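Local coordinates for protein Lip_vut3, C2L (Metagenome, PDB 6NKD) that is a GDSL-family lipase from the goat rumen metagenome that hydrolyses lipid esters, at the interface of chains A and B. Coordinates in Å, arbitrary orientation; residue numbers count along the deposited sequence, not the author numbering. Chains: chain A/B, Lip_vut3, C2L.

The interface of chains A and B. Residues chain A 185-187; chain B 61-63.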
# COMPACT_ATOMS: atom_id res chain seq x y z
N ILE A 185 -1.84 -15.92 1.36
CA ILE A 185 -0.49 -16.36 1.01
C ILE A 185 0.41 -16.40 2.23
O ILE A 185 1.36 -17.19 2.29
CB ILE A 185 0.07 -15.45 -0.10
CG1 ILE A 185 1.42 -15.96 -0.61
CG2 ILE A 185 0.17 -14.01 0.39
CD1 ILE A 185 1.33 -17.24 -1.41
N ASP A 186 0.14 -15.56 3.24
CA ASP A 186 0.99 -15.50 4.42
C ASP A 186 0.65 -16.56 5.46
O ASP A 186 1.21 -16.53 6.56
CB ASP A 186 0.92 -14.10 5.05
CG ASP A 186 -0.48 -13.74 5.55
OD1 ASP A 186 -1.41 -14.57 5.43
OD2 ASP A 186 -0.64 -12.61 6.05
N ARG A 187 -0.26 -17.48 5.14
CA ARG A 187 -0.63 -18.62 5.98
C ARG A 187 -1.19 -18.22 7.34
O ARG A 187 -1.37 -19.08 8.20
CB ARG A 187 0.56 -19.57 6.19
CG ARG A 187 0.90 -20.43 4.98
CD ARG A 187 2.15 -19.94 4.28
NE ARG A 187 2.61 -20.90 3.28
CZ ARG A 187 2.25 -20.87 2.00
NH1 ARG A 187 1.44 -19.92 1.55
NH2 ARG A 187 2.72 -21.78 1.16
N ASN B 61 6.08 -15.68 6.73
CA ASN B 61 5.52 -16.97 6.37
C ASN B 61 5.26 -17.11 4.87
O ASN B 61 5.02 -18.23 4.41
CB ASN B 61 4.22 -17.23 7.13
CG ASN B 61 4.45 -17.46 8.61
OD1 ASN B 61 4.62 -18.59 9.05
ND2 ASN B 61 4.45 -16.38 9.39
N GLU B 62 5.30 -16.02 4.12
CA GLU B 62 5.12 -16.11 2.68
C GLU B 62 6.31 -16.85 2.06
O GLU B 62 7.46 -16.50 2.35
CB GLU B 62 4.97 -14.72 2.06
CG GLU B 62 3.71 -13.99 2.48
CD GLU B 62 3.45 -12.75 1.65
OE1 GLU B 62 4.13 -12.58 0.62
OE2 GLU B 62 2.57 -11.95 2.03
N PRO B 63 6.07 -17.86 1.22
CA PRO B 63 7.19 -18.68 0.73
C PRO B 63 8.27 -17.90 -0.00
O PRO B 63 9.46 -18.17 0.20
CB PRO B 63 6.50 -19.70 -0.18
CG PRO B 63 5.15 -19.13 -0.47
CD PRO B 63 4.77 -18.33 0.73
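A:Arg187 offers one face of its guanidinium to the CD-CG edge of the ring of B:Pro63, the first residue of helix 63-70, at a contact that meets the catalytic loop of a GDSL-family lipase; the two side chains cross obliquely. The proline CD sits above the centre of the flat group, 3.8 Å from A:Arg187 CZ, and CG lies on the same side, near NH2. The arginine chain bends at chi2 (106°), which turns the guanidinium back over its own loop, where NH1 hydrogen-bonds to the carbonyl O of A:Ile185 at 2.8 Å. That bond is bent, with NH1 tilted 32° from the carbonyl plane, but it ties the two ends of the tripeptide together and is likely to steady the face offered to the proline. Farther back along the arginine, CD packs against the backbone O of B:Asn61 at 3.3 Å. Were this residue an alanine, the CD-CG edge of B:Pro63 would probably lose the guanidinium face it packs on, and the A:Ile185 carbonyl its NH1 donor.

B:Glu62 runs across A:Ile185 at about a right angle. Its chain is extended beyond CG, bringing the carboxylate OE2 to 3.6 Å from the CG2 methyl of A:Ile185, while its CG methylene packs against CB of A:Asp186 and lies 3.7 Å from CA of the same residue.

A:Asp186 is the acid of the expected Ser-Asp-His triad, and the centre of the patch lies about 8 Å from A:His189. With chi1 at 63°, its carboxylate is turned away from chain B, leaving CA and CB to meet B:Glu62. The two acidic groups, OD2 of A:Asp186 and OE2 of B:Glu62 5.2 Å apart, are not in contact and would probably disfavour closer approach. The structure alone does not show whether this pairing forms in solution.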